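Local coordinates for DNA ligase (Aquifex aeolicus, PDB 3QWU), which probably acts as an ATP-dependent nucleic-acid ligase of the adenylating type, binding adenosine in its nucleotide pocket and calcium nearby, at residues Y84-A97 against R100-L112. Residues are numbered along the deposited sequence; the frame is centred on the assembly and turned at random.
With ADN (adenosine), chain C.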
ATOM      1  N   TYR A  84      -7.851  -1.119  22.806  1.00 31.88           N
ATOM      2  CA  TYR A  84      -7.865   0.296  22.502  1.00 31.35           C
ATOM      3  C   TYR A  84      -7.526   1.133  23.733  1.00 32.23           C
ATOM      4  O   TYR A  84      -7.719   0.759  24.859  1.00 32.27           O
ATOM      5  CB  TYR A  84      -9.186   0.706  21.851  1.00 31.22           C
ATOM      6  CG  TYR A  84     -10.405   0.609  22.792  1.00 32.17           C
ATOM      7  CD1 TYR A  84     -10.896   1.742  23.439  1.00 28.49           C
ATOM      8  CD2 TYR A  84     -11.057  -0.612  23.031  1.00 30.69           C
ATOM      9  CE1 TYR A  84     -12.006   1.667  24.289  1.00 29.28           C
ATOM     10  CE2 TYR A  84     -12.177  -0.698  23.902  1.00 30.00           C
ATOM     11  CZ  TYR A  84     -12.642   0.461  24.508  1.00 31.15           C
ATOM     12  OH  TYR A  84     -13.699   0.424  25.356  1.00 28.74           O
ATOM     13  N   ASN A  85      -6.974   2.294  23.464  1.00 33.69           N
ATOM     14  CA  ASN A  85      -6.469   3.199  24.450  1.00 33.68           C
ATOM     15  C   ASN A  85      -7.608   3.957  25.110  1.00 33.78           C
ATOM     16  O   ASN A  85      -8.565   4.422  24.440  1.00 33.76           O
ATOM     17  CB  ASN A  85      -5.577   4.187  23.717  1.00 34.56           C
ATOM     18  CG  ASN A  85      -4.966   5.179  24.614  1.00 36.81           C
ATOM     19  OD1 ASN A  85      -5.616   6.142  25.041  1.00 39.43           O
ATOM     20  ND2 ASN A  85      -3.681   5.018  24.852  1.00 38.60           N
ATOM     21  N   THR A  86      -7.505   4.100  26.429  1.00 33.36           N
ATOM     22  CA  THR A  86      -8.458   4.901  27.132  1.00 33.06           C
ATOM     23  C   THR A  86      -7.817   5.762  28.188  1.00 33.23           C
ATOM     24  O   THR A  86      -6.794   5.393  28.791  1.00 32.83           O
ATOM     25  CB  THR A  86      -9.561   4.056  27.769  1.00 33.08           C
ATOM     26  OG1 THR A  86     -10.716   4.903  27.917  1.00 34.43           O
ATOM     27  CG2 THR A  86      -9.137   3.533  29.132  1.00 30.36           C
ATOM     28  N   ARG A  87      -8.430   6.924  28.381  1.00 33.29           N
ATOM     29  CA  ARG A  87      -7.982   7.907  29.359  1.00 33.64           C
ATOM     30  C   ARG A  87      -9.186   8.199  30.263  1.00 33.48           C
ATOM     31  O   ARG A  87     -10.254   8.560  29.776  1.00 34.00           O
ATOM     32  CB  ARG A  87      -7.508   9.151  28.635  1.00 35.06           C
ATOM     33  CG  ARG A  87      -6.009   9.111  28.212  1.00 36.09           C
ATOM     34  CD  ARG A  87      -5.702  10.334  27.335  1.00 36.06           C
ATOM     35  NE  ARG A  87      -6.594  10.286  26.176  1.00 36.64           N
ATOM     36  CZ  ARG A  87      -7.006  11.341  25.492  1.00 39.03           C
ATOM     37  NH1 ARG A  87      -6.579  12.557  25.803  1.00 41.44           N
ATOM     38  NH2 ARG A  87      -7.827  11.183  24.462  1.00 39.93           N
ATOM     39  N   ILE A  88      -9.048   7.943  31.553  1.00 32.50           N
ATOM     40  CA  ILE A  88     -10.181   7.940  32.448  1.00 32.97           C
ATOM     41  C   ILE A  88      -9.955   8.986  33.534  1.00 34.05           C
ATOM     42  O   ILE A  88      -8.878   9.041  34.128  1.00 32.95           O
ATOM     43  CB  ILE A  88     -10.415   6.533  33.111  1.00 32.30           C
ATOM     44  CG1 ILE A  88     -10.622   5.429  32.021  1.00 32.93           C
ATOM     45  CG2 ILE A  88     -11.624   6.574  34.055  1.00 29.53           C
ATOM     46  CD1 ILE A  88     -10.465   3.957  32.530  1.00 29.94           C
ATOM     47  N   PHE A  89     -10.989   9.778  33.805  1.00 35.50           N
ATOM     48  CA  PHE A  89     -10.886  10.857  34.799  1.00 37.97           C
ATOM     49  C   PHE A  89     -12.186  11.183  35.514  1.00 40.05           C
ATOM     50  O   PHE A  89     -13.273  10.833  35.056  1.00 40.27           O
ATOM     51  CB  PHE A  89     -10.378  12.142  34.151  1.00 38.04           C
ATOM     52  CG  PHE A  89     -11.286  12.691  33.109  1.00 39.81           C
ATOM     53  CD1 PHE A  89     -11.199  12.261  31.814  1.00 40.33           C
ATOM     54  CD2 PHE A  89     -12.226  13.647  33.430  1.00 43.17           C
ATOM     55  CE1 PHE A  89     -12.039  12.768  30.868  1.00 43.30           C
ATOM     56  CE2 PHE A  89     -13.049  14.166  32.487  1.00 43.48           C
ATOM     57  CZ  PHE A  89     -12.964  13.726  31.207  1.00 44.88           C
ATOM     58  N   LYS A  90     -12.048  11.949  36.603  1.00 42.53           N
ATOM     59  CA  LYS A  90     -13.179  12.399  37.405  1.00 43.06           C
ATOM     60  C   LYS A  90     -13.557  13.850  37.092  1.00 44.82           C
ATOM     61  O   LYS A  90     -12.694  14.717  37.029  1.00 46.19           O
ATOM     62  CB  LYS A  90     -12.835  12.229  38.887  1.00 43.10           C
ATOM     63  CG  LYS A  90     -14.062  12.106  39.760  1.00 43.50           C
ATOM     64  CD  LYS A  90     -13.748  12.067  41.244  1.00 44.32           C
ATOM     65  CE  LYS A  90     -15.083  12.082  42.014  1.00 44.39           C
ATOM     66  NZ  LYS A  90     -14.936  11.995  43.456  1.00 45.87           N
ATOM     67  N   TYR A  91     -14.848  14.112  36.886  1.00 45.81           N
ATOM     68  CA  TYR A  91     -15.364  15.468  36.713  1.00 47.38           C
ATOM     69  C   TYR A  91     -16.615  15.566  37.587  1.00 48.07           C
ATOM     70  O   TYR A  91     -17.575  14.838  37.378  1.00 45.86           O
ATOM     71  CB  TYR A  91     -15.709  15.727  35.236  1.00 47.33           C
ATOM     72  CG  TYR A  91     -15.765  17.200  34.757  1.00 49.86           C
ATOM     73  CD1 TYR A  91     -15.861  18.267  35.632  1.00 51.10           C
ATOM     74  CD2 TYR A  91     -15.714  17.493  33.399  1.00 50.60           C
ATOM     75  CE1 TYR A  91     -15.874  19.605  35.154  1.00 54.18           C
ATOM     76  CE2 TYR A  91     -15.750  18.812  32.915  1.00 53.61           C
ATOM     77  CZ  TYR A  91     -15.825  19.859  33.787  1.00 53.92           C
ATOM     78  OH  TYR A  91     -15.859  21.118  33.249  1.00 54.59           O
ATOM     79  N   GLY A  92     -16.623  16.471  38.561  1.00 50.63           N
ATOM     80  CA  GLY A  92     -17.769  16.540  39.476  1.00 52.43           C
ATOM     81  C   GLY A  92     -17.859  15.247  40.276  1.00 52.30           C
ATOM     82  O   GLY A  92     -16.852  14.820  40.846  1.00 52.92           O
ATOM     83  N   ASP A  93     -19.016  14.589  40.311  1.00 52.91           N
ATOM     84  CA  ASP A  93     -19.085  13.253  40.953  1.00 53.46           C
ATOM     85  C   ASP A  93     -19.275  12.138  39.905  1.00 51.63           C
ATOM     86  O   ASP A  93     -19.884  11.106  40.174  1.00 51.15           O
ATOM     87  CB  ASP A  93     -20.188  13.184  42.043  1.00 54.75           C
ATOM     88  CG  ASP A  93     -20.060  11.889  42.971  1.00 57.87           C
ATOM     89  OD1 ASP A  93     -18.933  11.573  43.449  1.00 59.55           O
ATOM     90  OD2 ASP A  93     -21.102  11.212  43.252  1.00 59.96           O
ATOM     91  N   ASN A  94     -18.739  12.364  38.713  1.00 50.85           N
ATOM     92  CA  ASN A  94     -18.852  11.424  37.600  1.00 49.46           C
ATOM     93  C   ASN A  94     -17.505  11.058  37.117  1.00 46.71           C
ATOM     94  O   ASN A  94     -16.537  11.729  37.385  1.00 46.61           O
ATOM     95  CB  ASN A  94     -19.621  12.034  36.426  1.00 50.84           C
ATOM     96  CG  ASN A  94     -21.012  12.433  36.816  1.00 54.76           C
ATOM     97  OD1 ASN A  94     -21.788  11.608  37.320  1.00 56.19           O
ATOM     98  ND2 ASN A  94     -21.334  13.707  36.623  1.00 58.04           N
ATOM     99  N   TYR A  95     -17.475   9.967  36.380  1.00 44.57           N
ATOM    100  CA  TYR A  95     -16.267   9.427  35.821  1.00 41.89           C
ATOM    101  C   TYR A  95     -16.499   9.244  34.332  1.00 40.82           C
ATOM    102  O   TYR A  95     -17.589   8.842  33.913  1.00 40.05           O
ATOM    103  CB  TYR A  95     -15.983   8.088  36.471  1.00 40.84           C
ATOM    104  CG  TYR A  95     -16.083   8.102  37.977  1.00 41.24           C
ATOM    105  CD1 TYR A  95     -15.041   8.587  38.762  1.00 38.96           C
ATOM    106  CD2 TYR A  95     -17.221   7.598  38.616  1.00 42.97           C
ATOM    107  CE1 TYR A  95     -15.125   8.579  40.164  1.00 42.93           C
ATOM    108  CE2 TYR A  95     -17.327   7.578  40.010  1.00 44.99           C
ATOM    109  CZ  TYR A  95     -16.281   8.076  40.791  1.00 47.15           C
ATOM    110  OH  TYR A  95     -16.401   8.055  42.189  1.00 49.57           O
ATOM    111  N   TYR A  96     -15.457   9.494  33.537  1.00 39.54           N
ATOM    112  CA  TYR A  96     -15.583   9.446  32.086  1.00 38.97           C
ATOM    113  C   TYR A  96     -14.348   8.830  31.480  1.00 37.57           C
ATOM    114  O   TYR A  96     -13.244   8.828  32.083  1.00 36.92           O
ATOM    115  CB  TYR A  96     -15.800  10.829  31.492  1.00 39.46           C
ATOM    116  CG  TYR A  96     -16.960  11.589  32.096  1.00 43.47           C
ATOM    117  CD1 TYR A  96     -18.261  11.506  31.550  1.00 44.91           C
ATOM    118  CD2 TYR A  96     -16.772  12.398  33.209  1.00 45.28           C
ATOM    119  CE1 TYR A  96     -19.321  12.211  32.103  1.00 45.11           C
ATOM    120  CE2 TYR A  96     -17.834  13.105  33.766  1.00 49.53           C
ATOM    121  CZ  TYR A  96     -19.099  13.007  33.214  1.00 48.78           C
ATOM    122  OH  TYR A  96     -20.112  13.724  33.794  1.00 53.66           O
ATOM    123  N   ALA A  97     -14.540   8.326  30.270  1.00 36.53           N
ATOM    124  CA  ALA A  97     -13.465   7.608  29.553  1.00 35.85           C
ATOM    125  C   ALA A  97     -13.347   8.210  28.175  1.00 34.77           C
ATOM    126  O   ALA A  97     -14.361   8.352  27.484  1.00 35.60           O
ATOM    127  CB  ALA A  97     -13.778   6.075  29.486  1.00 34.06           C
ATOM    128  N   ARG A 100      -8.819   7.480  22.068  1.00 36.77           N
ATOM    129  CA  ARG A 100      -7.553   8.075  21.724  1.00 38.04           C
ATOM    130  C   ARG A 100      -7.810   9.362  21.017  1.00 40.17           C
ATOM    131  O   ARG A 100      -7.032  10.326  21.187  1.00 41.23           O
ATOM    132  CB  ARG A 100      -6.731   7.145  20.834  1.00 37.33           C
ATOM    133  CG  ARG A 100      -5.359   7.684  20.515  1.00 39.51           C
ATOM    134  CD  ARG A 100      -4.262   7.510  21.593  1.00 42.92           C
ATOM    135  NE  ARG A 100      -3.064   7.017  20.883  1.00 52.79           N
ATOM    136  CZ  ARG A 100      -1.867   7.602  20.792  1.00 59.13           C
ATOM    137  NH1 ARG A 100      -1.594   8.716  21.424  1.00 63.17           N
ATOM    138  NH2 ARG A 100      -0.908   7.034  20.068  1.00 63.63           N
ATOM    139  N   GLY A 101      -8.891   9.372  20.215  1.00 40.87           N
ATOM    140  CA  GLY A 101      -9.269  10.536  19.436  1.00 42.22           C
ATOM    141  C   GLY A 101      -9.788  11.679  20.278  1.00 43.95           C
ATOM    142  O   GLY A 101      -9.875  12.806  19.804  1.00 45.30           O
ATOM    143  N   GLY A 102     -10.154  11.390  21.525  1.00 43.73           N
ATOM    144  CA  GLY A 102     -10.639  12.412  22.426  1.00 44.30           C
ATOM    145  C   GLY A 102     -12.145  12.502  22.519  1.00 44.52           C
ATOM    146  O   GLY A 102     -12.656  13.464  23.066  1.00 44.79           O
ATOM    147  N   PHE A 103     -12.869  11.513  21.996  1.00 43.65           N
ATOM    148  CA  PHE A 103     -14.292  11.454  22.246  1.00 43.86           C
ATOM    149  C   PHE A 103     -14.558  10.817  23.614  1.00 43.53           C
ATOM    150  O   PHE A 103     -13.791   9.964  24.099  1.00 41.99           O
ATOM    151  CB  PHE A 103     -15.000  10.626  21.202  1.00 43.68           C
ATOM    152  CG  PHE A 103     -14.882  11.154  19.806  1.00 46.39           C
ATOM    153  CD1 PHE A 103     -15.762  12.127  19.342  1.00 46.39           C
ATOM    154  CD2 PHE A 103     -13.920  10.637  18.935  1.00 47.64           C
ATOM    155  CE1 PHE A 103     -15.693  12.592  18.053  1.00 48.12           C
ATOM    156  CE2 PHE A 103     -13.834  11.117  17.617  1.00 48.73           C
ATOM    157  CZ  PHE A 103     -14.738  12.100  17.188  1.00 50.46           C
ATOM    158  N   ILE A 104     -15.671  11.200  24.227  1.00 43.87           N
ATOM    159  CA  ILE A 104     -16.146  10.474  25.399  1.00 43.30           C
ATOM    160  C   ILE A 104     -16.796   9.220  24.873  1.00 41.87           C
ATOM    161  O   ILE A 104     -17.806   9.284  24.182  1.00 40.95           O
ATOM    162  CB  ILE A 104     -17.136  11.288  26.263  1.00 44.01           C
ATOM    163  CG1 ILE A 104     -16.457  12.574  26.741  1.00 45.59           C
ATOM    164  CG2 ILE A 104     -17.574  10.480  27.490  1.00 44.78           C
ATOM    165  CD1 ILE A 104     -17.340  13.422  27.583  1.00 48.27           C
ATOM    166  N   CYS A 105     -16.182   8.085  25.213  1.00 40.99           N
ATOM    167  CA  CYS A 105     -16.607   6.775  24.716  1.00 39.70           C
ATOM    168  C   CYS A 105     -17.813   6.324  25.501  1.00 39.93           C
ATOM    169  O   CYS A 105     -17.714   6.102  26.711  1.00 39.92           O
ATOM    170  CB  CYS A 105     -15.519   5.741  24.899  1.00 37.86           C
ATOM    171  SG  CYS A 105     -16.100   4.130  24.266  1.00 38.84           S
ATOM    172  N   PRO A 106     -18.960   6.198  24.830  1.00 40.20           N
ATOM    173  CA  PRO A 106     -20.179   5.790  25.525  1.00 39.82           C
ATOM    174  C   PRO A 106     -20.112   4.352  26.056  1.00 38.62           C
ATOM    175  O   PRO A 106     -20.697   4.038  27.085  1.00 38.46           O
ATOM    176  CB  PRO A 106     -21.276   5.927  24.447  1.00 40.63           C
ATOM    177  CG  PRO A 106     -20.674   6.613  23.323  1.00 41.63           C
ATOM    178  CD  PRO A 106     -19.203   6.515  23.408  1.00 41.19           C
ATOM    179  N   PHE A 107     -19.387   3.487  25.361  1.00 37.09           N
ATOM    180  CA  PHE A 107     -19.258   2.119  25.822  1.00 35.93           C
ATOM    181  C   PHE A 107     -18.330   2.052  27.024  1.00 34.30           C
ATOM    182  O   PHE A 107     -18.746   1.561  28.082  1.00 34.88           O
ATOM    183  CB  PHE A 107     -18.768   1.205  24.704  1.00 35.22           C
ATOM    184  CG  PHE A 107     -18.271  -0.132  25.181  1.00 35.28           C
ATOM    185  CD1 PHE A 107     -19.146  -1.135  25.479  1.00 36.50           C
ATOM    186  CD2 PHE A 107     -16.923  -0.372  25.313  1.00 37.01           C
ATOM    187  CE1 PHE A 107     -18.706  -2.361  25.872  1.00 37.50           C
ATOM    188  CE2 PHE A 107     -16.469  -1.588  25.743  1.00 36.77           C
ATOM    189  CZ  PHE A 107     -17.364  -2.595  26.007  1.00 38.41           C
ATOM    190  N   THR A 108     -17.095   2.529  26.870  1.00 33.04           N
ATOM    191  CA  THR A 108     -16.104   2.510  27.966  1.00 31.66           C
ATOM    192  C   THR A 108     -16.623   3.266  29.191  1.00 32.77           C
ATOM    193  O   THR A 108     -16.494   2.781  30.304  1.00 33.22           O
ATOM    194  CB  THR A 108     -14.713   3.110  27.552  1.00 31.36           C
ATOM    195  OG1 THR A 108     -14.361   2.654  26.242  1.00 25.46           O
ATOM    196  CG2 THR A 108     -13.585   2.789  28.631  1.00 28.00           C
ATOM    197  N   THR A 109     -17.202   4.441  29.002  1.00 35.15           N
ATOM    198  CA  THR A 109     -17.798   5.195  30.127  1.00 36.55           C
ATOM    199  C   THR A 109     -18.951   4.445  30.827  1.00 38.34           C
ATOM    200  O   THR A 109     -19.038   4.464  32.041  1.00 38.70           O
ATOM    201  CB  THR A 109     -18.347   6.573  29.697  1.00 37.56           C
ATOM    202  OG1 THR A 109     -17.305   7.308  29.104  1.00 35.18           O
ATOM    203  CG2 THR A 109     -18.918   7.348  30.914  1.00 36.54           C
ATOM    204  N   ASP A 110     -19.842   3.824  30.055  1.00 40.03           N
ATOM    205  CA  ASP A 110     -20.926   2.997  30.616  1.00 40.74           C
ATOM    206  C   ASP A 110     -20.373   1.844  31.471  1.00 40.07           C
ATOM    207  O   ASP A 110     -20.886   1.502  32.530  1.00 40.99           O
ATOM    208  CB  ASP A 110     -21.742   2.420  29.447  1.00 41.49           C
ATOM    209  CG  ASP A 110     -22.828   1.454  29.893  1.00 42.43           C
ATOM    210  OD1 ASP A 110     -22.476   0.356  30.356  1.00 42.89           O
ATOM    211  OD2 ASP A 110     -24.024   1.784  29.772  1.00 43.29           O
ATOM    212  N   ARG A 111     -19.326   1.230  31.007  1.00 39.15           N
ATOM    213  CA  ARG A 111     -18.844   0.036  31.674  1.00 38.83           C
ATOM    214  C   ARG A 111     -17.742   0.238  32.735  1.00 38.92           C
ATOM    215  O   ARG A 111     -17.318  -0.737  33.331  1.00 38.01           O
ATOM    216  CB  ARG A 111     -18.381  -0.958  30.628  1.00 38.05           C
ATOM    217  CG  ARG A 111     -19.460  -1.400  29.664  1.00 36.64           C
ATOM    218  CD  ARG A 111     -20.556  -2.171  30.348  1.00 38.91           C
ATOM    219  NE  ARG A 111     -20.003  -3.296  31.098  1.00 39.63           N
ATOM    220  CZ  ARG A 111     -19.626  -4.446  30.561  1.00 38.95           C
ATOM    221  NH1 ARG A 111     -19.107  -5.372  31.323  1.00 36.47           N
ATOM    222  NH2 ARG A 111     -19.762  -4.664  29.266  1.00 42.61           N
ATOM    223  N   LEU A 112     -17.317   1.485  33.005  1.00 40.11           N
ATOM    224  CA  LEU A 112     -16.307   1.777  34.036  1.00 39.87           C
ATOM    225  C   LEU A 112     -16.503   1.017  35.355  1.00 40.72           C
ATOM    226  O   LEU A 112     -15.563   0.424  35.884  1.00 39.80           O
ATOM    227  CB  LEU A 112     -16.246   3.283  34.301  1.00 40.46           C
ATOM    228  CG  LEU A 112     -15.557   4.120  33.209  1.00 40.31           C
ATOM    229  CD1 LEU A 112     -15.413   5.632  33.626  1.00 38.34           C
ATOM    230  CD2 LEU A 112     -14.193   3.528  32.844  1.00 37.16           C
TER
HETATM  231  O5' ADN C 501       0.852   3.662  20.777  1.00 52.75           O
HETATM  232  C5' ADN C 501       0.945   2.454  21.533  1.00 45.58           C
HETATM  233  C4' ADN C 501      -0.439   2.055  22.030  1.00 45.03           C
HETATM  234  O4' ADN C 501      -0.428   0.727  22.638  1.00 43.57           O
HETATM  235  C3' ADN C 501      -0.922   3.010  23.113  1.00 44.17           C
HETATM  236  O3' ADN C 501      -1.642   4.145  22.638  1.00 45.67           O
HETATM  237  C2' ADN C 501      -1.761   2.129  24.032  1.00 42.47           C
HETATM  238  O2' ADN C 501      -3.144   2.304  23.777  1.00 41.05           O
HETATM  239  C1' ADN C 501      -1.357   0.685  23.742  1.00 41.97           C
HETATM  240  N9  ADN C 501      -0.693   0.010  24.868  1.00 40.32           N
HETATM  241  C8  ADN C 501      -0.919  -1.281  25.205  1.00 41.58           C
HETATM  242  N7  ADN C 501      -0.180  -1.668  26.273  1.00 38.64           N
HETATM  243  C5  ADN C 501       0.565  -0.580  26.598  1.00 37.66           C
HETATM  244  C6  ADN C 501       1.594  -0.313  27.608  1.00 39.30           C
HETATM  245  N6  ADN C 501       1.915  -1.325  28.464  1.00 37.84           N
HETATM  246  N1  ADN C 501       2.128   0.945  27.679  1.00 40.76           N
HETATM  247  C2  ADN C 501       1.767   1.912  26.786  1.00 40.06           C
HETATM  248  N3  ADN C 501       0.844   1.716  25.802  1.00 37.59           N
HETATM  249  C4  ADN C 501       0.222   0.522  25.684  1.00 38.96           C
HETATM  250  O   HOH W   1      -8.861   4.567  21.922  1.00 35.85           O
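Y84 OH and T108 OG1 share a very short hydrogen bond of 2.5 Å, OG1 lying near the plane of the ring at its hydroxyl edge. The chi1 of Y84, 67°, places CG between its backbone N and carbonyl carbon, and from there the ring reaches T108. In this nucleotidyltransferase-like RNA ligase fold, strands 84-91 and 94-98 form a β-hairpin, and the chain then loops back so that helix 106-115 packs on it; the axes of segments 94-97 and 106-112 pass 6.8 Å apart.

Two further ties join the helix start to the outer strand of the hairpin. T109 OG1 takes the N-H of A97 (3.2 Å, N-H...O angle 144°) and donates to C105 O. A97 is held by both polar groups, because its O accepts from C105 N in a fairly straight bond (N-H...O angle 160°). Replacing T109 with a valine would probably leave A97 N without its mate and C105 O without its second donor. C105 is also the N-cap, its SG accepting from T108 N.

T108 CG2 lies 3.4 Å from A97 CB, while L112 lies across the face of the hairpin, CD2 against I88 CD1 and CD1 against Y95 CB (both 3.8 Å).

At the pocket end, N85 ND2 donates to O2' of adenosine and more weakly to O3', beside E132 and F157, while O3' also sits over one face of the R100 guanidinium. One water bridges N85 O and R100 N, donating to N85 O at a short 2.5 Å and accepting from R100 N at 2.9 Å.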